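Side-chain contacts in uncharacterized protein (Methanosarcina mazei, PDB 3R6A), which is of unknown function but belongs to the glyoxalase/bleomycin resistance protein/dioxygenase superfamily and is assembled as two chains: residues Ala55-Glu58 / Glu59-Lys62; Lys78-Thr81 / Phe82-Asn86. All coordinates share one frame; numbering follows the deposited sequence.

Contact 1 (Ala55-Glu58 / Glu59-Lys62)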
ATOM      1  N   ALA B  55      -9.117   9.792   5.665  1.00 15.42           N
ATOM      2  CA  ALA B  55      -9.467  11.181   5.387  1.00 16.77           C
ATOM      3  C   ALA B  55      -9.401  12.096   6.599  1.00 16.50           C
ATOM      4  O   ALA B  55      -9.737  11.702   7.713  1.00 17.51           O
ATOM      5  CB  ALA B  55     -10.865  11.245   4.770  1.00 16.67           C
ATOM      6  N   GLY B  56      -8.968  13.329   6.361  1.00 19.23           N
ATOM      7  CA  GLY B  56      -8.861  14.307   7.427  1.00 21.85           C
ATOM      8  C   GLY B  56      -8.026  15.490   6.975  1.00 22.79           C
ATOM      9  O   GLY B  56      -7.525  15.507   5.850  1.00 22.94           O
ATOM     10  N   SER B  57      -7.875  16.483   7.845  1.00 24.84           N
ATOM     11  CA  SER B  57      -7.085  17.664   7.510  1.00 27.51           C
ATOM     12  C   SER B  57      -5.631  17.260   7.323  1.00 28.26           C
ATOM     13  O   SER B  57      -5.195  16.236   7.848  1.00 29.08           O
ATOM     14  CB  SER B  57      -7.177  18.698   8.632  1.00 26.53           C
ATOM     15  OG  SER B  57      -6.622  18.181   9.831  1.00 27.30           O
ATOM     16  N   GLU B  58      -4.877  18.070   6.587  1.00 30.91           N
ATOM     17  CA  GLU B  58      -3.471  17.763   6.357  1.00 33.12           C
ATOM     18  C   GLU B  58      -2.734  17.569   7.676  1.00 33.13           C
ATOM     19  O   GLU B  58      -1.786  16.791   7.754  1.00 33.69           O
ATOM     20  CB  GLU B  58      -2.807  18.875   5.540  1.00 35.56           C
ATOM     21  CG  GLU B  58      -3.217  18.882   4.070  1.00 40.30           C
ATOM     22  CD  GLU B  58      -2.757  17.636   3.322  1.00 43.68           C
ATOM     23  OE1 GLU B  58      -3.087  16.512   3.761  1.00 45.02           O
ATOM     24  OE2 GLU B  58      -2.067  17.782   2.288  1.00 45.97           O
ATOM     25  N   GLU B  59      -3.181  18.264   8.716  1.00 34.29           N
ATOM     26  CA  GLU B  59      -2.548  18.150  10.024  1.00 34.82           C
ATOM     27  C   GLU B  59      -2.934  16.834  10.694  1.00 33.44           C
ATOM     28  O   GLU B  59      -2.091  16.149  11.269  1.00 34.33           O
ATOM     29  CB  GLU B  59      -2.958  19.319  10.924  1.00 37.11           C
ATOM     30  CG  GLU B  59      -2.947  20.679  10.238  1.00 40.54           C
ATOM     31  CD  GLU B  59      -4.148  20.878   9.326  1.00 41.28           C
ATOM     32  OE1 GLU B  59      -5.288  20.823   9.834  1.00 44.38           O
ATOM     33  OE2 GLU B  59      -3.956  21.088   8.110  1.00 42.60           O
ATOM     34  N   ALA B  60      -4.214  16.484  10.616  1.00 30.76           N
ATOM     35  CA  ALA B  60      -4.707  15.252  11.220  1.00 29.60           C
ATOM     36  C   ALA B  60      -4.114  14.015  10.542  1.00 27.31           C
ATOM     37  O   ALA B  60      -3.900  12.990  11.185  1.00 28.51           O
ATOM     38  CB  ALA B  60      -6.233  15.210  11.142  1.00 29.71           C
ATOM     39  N   LEU B  61      -3.845  14.127   9.243  1.00 27.17           N
ATOM     40  CA  LEU B  61      -3.292  13.026   8.456  1.00 25.66           C
ATOM     41  C   LEU B  61      -1.787  12.835   8.609  1.00 26.38           C
ATOM     42  O   LEU B  61      -1.276  11.726   8.438  1.00 23.45           O
ATOM     43  CB  LEU B  61      -3.594  13.240   6.970  1.00 25.28           C
ATOM     44  CG  LEU B  61      -5.041  13.189   6.478  1.00 26.24           C
ATOM     45  CD1 LEU B  61      -5.096  13.626   5.025  1.00 25.21           C
ATOM     46  CD2 LEU B  61      -5.589  11.780   6.637  1.00 26.37           C
ATOM     47  N   LYS B  62      -1.078  13.914   8.929  1.00 26.35           N
ATOM     48  CA  LYS B  62       0.375  13.858   9.058  1.00 27.74           C
ATOM     49  C   LYS B  62       0.932  12.611   9.753  1.00 26.80           C
ATOM     50  O   LYS B  62       1.734  11.882   9.167  1.00 26.30           O
ATOM     51  CB  LYS B  62       0.895  15.117   9.760  1.00 30.90           C
ATOM     52  CG  LYS B  62       2.408  15.272   9.671  1.00 33.36           C
ATOM     53  CD  LYS B  62       2.903  16.593  10.258  1.00 35.91           C
ATOM     54  CE  LYS B  62       2.789  16.628  11.778  1.00 37.92           C
ATOM     55  NZ  LYS B  62       3.489  17.821  12.348  1.00 39.40           N
TER
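Ser57 sits at the N-cap of the short helix 58-61, and its hydroxyl grips the backbone of Ala60: Ala60 N donates to Ser57 OG over 3.0 Å in a fairly straight bond (157°). What puts the oxygen there is the first torsion, chi1 63°, which tucks OG between the backbone N and the carbonyl carbon and turns it over the opening turn. The same OG donates weakly to Glu59 OE1, also 3.0 Å away. To get back to the serine, the Glu59 chain folds at chi2, so that its carboxylate lies beside Ser57 CB and OG instead of reaching out along the helix. One hydroxyl thus serves as acceptor and donor. In the same turn, Leu61 N donates to Ser57 O (2.9 Å), nearly along the C=O axis, while Lys62 N bonds only weakly to Glu58 O.

Leu61 is the apolar anchor of the turn. It points back at the incoming chain: CD1 lies 3.2 Å from Gly56 O, and CD2 packs at 3.8 Å on Ala55 C. Glu58 bends at chi2 and crosses the leucine obliquely, its OE1 3.7 Å from Leu61 CD1. Tyr13 of strand 5-14 adds to the cover of Leu61, and Ala55 touches Val14. The chain therefore passes from inner strand 51-55 into helix 58-61 through a serine N-cap. With Glu58 and Glu59 both in the first turn, where the backbone N-H groups point towards the start of the helix, the two carboxylates probably sit favourably in the helix field, and the serine cap supplies one of those N-H groups with an acceptor.

Contact 2 (Lys78-Thr81 / Phe82-Asn86)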
ATOM      1  N   LYS B  78       1.295 -13.853  17.486  1.00 25.39           N
ATOM      2  CA  LYS B  78       2.259 -14.669  16.756  1.00 26.87           C
ATOM      3  C   LYS B  78       3.252 -13.785  16.005  1.00 25.59           C
ATOM      4  O   LYS B  78       4.458 -14.043  16.004  1.00 23.65           O
ATOM      5  CB  LYS B  78       1.534 -15.591  15.772  1.00 29.55           C
ATOM      6  CG  LYS B  78       1.616 -17.073  16.135  1.00 35.70           C
ATOM      7  CD  LYS B  78       1.040 -17.357  17.511  1.00 38.63           C
ATOM      8  CE  LYS B  78      -0.471 -17.172  17.547  1.00 41.58           C
ATOM      9  NZ  LYS B  78      -1.034 -17.468  18.899  1.00 42.83           N
ATOM     10  N   PHE B  79       2.738 -12.736  15.370  1.00 22.95           N
ATOM     11  CA  PHE B  79       3.585 -11.810  14.623  1.00 21.22           C
ATOM     12  C   PHE B  79       4.465 -10.983  15.550  1.00 21.07           C
ATOM     13  O   PHE B  79       5.618 -10.706  15.235  1.00 20.54           O
ATOM     14  CB  PHE B  79       2.724 -10.885  13.753  1.00 20.41           C
ATOM     15  CG  PHE B  79       2.316 -11.500  12.445  1.00 18.51           C
ATOM     16  CD1 PHE B  79       3.185 -11.485  11.358  1.00 18.51           C
ATOM     17  CD2 PHE B  79       1.086 -12.137  12.311  1.00 19.47           C
ATOM     18  CE1 PHE B  79       2.840 -12.096  10.155  1.00 17.51           C
ATOM     19  CE2 PHE B  79       0.728 -12.753  11.109  1.00 18.44           C
ATOM     20  CZ  PHE B  79       1.606 -12.733  10.030  1.00 17.27           C
ATOM     21  N   LYS B  80       3.921 -10.594  16.698  1.00 21.66           N
ATOM     22  CA  LYS B  80       4.681  -9.803  17.657  1.00 22.64           C
ATOM     23  C   LYS B  80       5.943 -10.559  18.054  1.00 23.18           C
ATOM     24  O   LYS B  80       7.036  -9.993  18.072  1.00 23.33           O
ATOM     25  CB  LYS B  80       3.828  -9.513  18.895  1.00 23.15           C
ATOM     26  CG  LYS B  80       4.497  -8.622  19.929  1.00 24.48           C
ATOM     27  CD  LYS B  80       3.514  -8.262  21.039  1.00 27.16           C
ATOM     28  CE  LYS B  80       4.159  -7.375  22.094  1.00 29.47           C
ATOM     29  NZ  LYS B  80       5.249  -8.077  22.823  1.00 32.84           N
ATOM     30  N   THR B  81       5.783 -11.841  18.361  1.00 23.95           N
ATOM     31  CA  THR B  81       6.904 -12.682  18.757  1.00 24.21           C
ATOM     32  C   THR B  81       7.938 -12.760  17.638  1.00 23.90           C
ATOM     33  O   THR B  81       9.118 -12.501  17.855  1.00 25.27           O
ATOM     34  CB  THR B  81       6.427 -14.104  19.106  1.00 26.10           C
ATOM     35  OG1 THR B  81       5.469 -14.033  20.171  1.00 26.69           O
ATOM     36  CG2 THR B  81       7.606 -14.976  19.546  1.00 26.48           C
ATOM     37  N   PHE B  82       7.487 -13.109  16.438  1.00 23.77           N
ATOM     38  CA  PHE B  82       8.381 -13.210  15.290  1.00 22.61           C
ATOM     39  C   PHE B  82       9.128 -11.901  15.073  1.00 21.61           C
ATOM     40  O   PHE B  82      10.347 -11.884  14.914  1.00 21.31           O
ATOM     41  CB  PHE B  82       7.589 -13.545  14.020  1.00 23.43           C
ATOM     42  CG  PHE B  82       8.423 -13.540  12.768  1.00 24.68           C
ATOM     43  CD1 PHE B  82       9.179 -14.653  12.414  1.00 26.47           C
ATOM     44  CD2 PHE B  82       8.481 -12.407  11.961  1.00 23.96           C
ATOM     45  CE1 PHE B  82       9.982 -14.638  11.272  1.00 27.59           C
ATOM     46  CE2 PHE B  82       9.281 -12.379  10.819  1.00 25.55           C
ATOM     47  CZ  PHE B  82      10.034 -13.498  10.473  1.00 26.70           C
ATOM     48  N   LEU B  83       8.387 -10.798  15.068  1.00 21.65           N
ATOM     49  CA  LEU B  83       8.986  -9.492  14.838  1.00 21.14           C
ATOM     50  C   LEU B  83      10.048  -9.118  15.871  1.00 21.65           C
ATOM     51  O   LEU B  83      11.130  -8.652  15.513  1.00 21.48           O
ATOM     52  CB  LEU B  83       7.884  -8.431  14.777  1.00 20.64           C
ATOM     53  CG  LEU B  83       7.001  -8.543  13.524  1.00 20.51           C
ATOM     54  CD1 LEU B  83       5.707  -7.764  13.718  1.00 18.86           C
ATOM     55  CD2 LEU B  83       7.764  -8.007  12.313  1.00 20.84           C
ATOM     56  N   GLU B  84       9.749  -9.334  17.147  1.00 22.80           N
ATOM     57  CA  GLU B  84      10.701  -9.004  18.204  1.00 26.32           C
ATOM     58  C   GLU B  84      11.964  -9.856  18.112  1.00 26.95           C
ATOM     59  O   GLU B  84      13.043  -9.422  18.516  1.00 28.63           O
ATOM     60  CB  GLU B  84      10.054  -9.195  19.578  1.00 27.21           C
ATOM     61  CG  GLU B  84       8.822  -8.341  19.804  1.00 32.17           C
ATOM     62  CD  GLU B  84       8.201  -8.573  21.167  1.00 33.65           C
ATOM     63  OE1 GLU B  84       8.003  -9.751  21.535  1.00 35.68           O
ATOM     64  OE2 GLU B  84       7.904  -7.582  21.865  1.00 36.06           O
ATOM     65  N   GLU B  85      11.827 -11.067  17.586  1.00 28.34           N
ATOM     66  CA  GLU B  85      12.964 -11.972  17.450  1.00 30.42           C
ATOM     67  C   GLU B  85      13.685 -11.744  16.129  1.00 31.10           C
ATOM     68  O   GLU B  85      14.674 -12.415  15.827  1.00 31.18           O
ATOM     69  CB  GLU B  85      12.494 -13.428  17.525  1.00 33.33           C
ATOM     70  CG  GLU B  85      11.599 -13.720  18.717  1.00 37.85           C
ATOM     71  CD  GLU B  85      11.192 -15.176  18.806  1.00 39.63           C
ATOM     72  OE1 GLU B  85      10.847 -15.767  17.759  1.00 41.39           O
ATOM     73  OE2 GLU B  85      11.206 -15.728  19.928  1.00 42.47           O
ATOM     74  N   ASN B  86      13.196 -10.795  15.339  1.00 29.57           N
ATOM     75  CA  ASN B  86      13.816 -10.522  14.052  1.00 29.59           C
ATOM     76  C   ASN B  86      14.173  -9.062  13.791  1.00 29.51           C
ATOM     77  O   ASN B  86      14.016  -8.562  12.677  1.00 30.49           O
ATOM     78  CB  ASN B  86      12.929 -11.077  12.937  1.00 29.04           C
ATOM     79  CG  ASN B  86      13.029 -12.590  12.817  1.00 30.57           C
ATOM     80  OD1 ASN B  86      13.984 -13.116  12.243  1.00 31.62           O
ATOM     81  ND2 ASN B  86      12.056 -13.297  13.375  1.00 29.29           N
TER
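Leu83 N donates to Phe79 O at 2.8 Å in the middle of a regular alpha-helical run, with Phe82 N on Lys78 O and Glu84 N on Lys80 O making the same i to i+4 bonds before and after it. One turn apart, Lys80 NZ forms a salt bridge with Glu84 OE2 at 2.9 Å. Lys80 runs out straight, CG anti to the backbone N (chi1 -177°), and bends only at its last torsion, which swings the ammonium across to the carboxylate. NZ meets OE2 from above the carboxylate plane, 44° out of it, and the two side chains also meet nearer the backbone, Lys80 CG 3.9 Å from Glu84 CD. Strands 89-97 and 100-106 border this pair, with Pro94 and Met103 against Lys80 and Ile90 against Glu84.

Helix 76-84 packs here on the mixed sheet of this glyoxalase-superfamily chain, and Leu83 is one of the residues that make that packing. It rests on Met103 and Val105 while its CD1 reaches to 4.3 Å from Phe79 CB. Phe79, also on Met103, meets Leu27 of the second subunit, as does Phe82; Leu83 in turn meets Phe23 of that subunit.

On the outer side Thr81 and Glu85 run side by side, Thr81 CG2 3.7 Å from Glu85 CD, though the placing of the Glu85 side chain is less sure; Thr81 OG1 is hydrogen-bonded to Asp77 O. At the C-terminal end the Asn86 amide folds back on the helix: ND2 donates to Phe82 O at 2.7 Å, nearly straight (164°), with that oxygen in the amide plane. The same nitrogen lies 3.2 Å above one face of the Phe82 ring, offset toward its rim.

Contact 1 closes before contact 2 opens along the chain, and the two lie on opposite sides of the chain's centre: their own centres are 31 Å apart and their nearest atoms about 21 Å, so neither touches the other. What joins them is the mixed sheet. Contact 1 leaves strand 51-55 for the short helix 58-61; strand 69-73 then leads into helix 76-84, which carries contact 2. Strand 5-14 stands between strands 51-55 and 69-73 in the sheet order. That order fits the paired beta-alpha-beta-beta-beta modules of this superfamily. Their surroundings differ too: the second subunit packs on contact 2, while no other chain of the assembly touches contact 1, a turn within a single subunit.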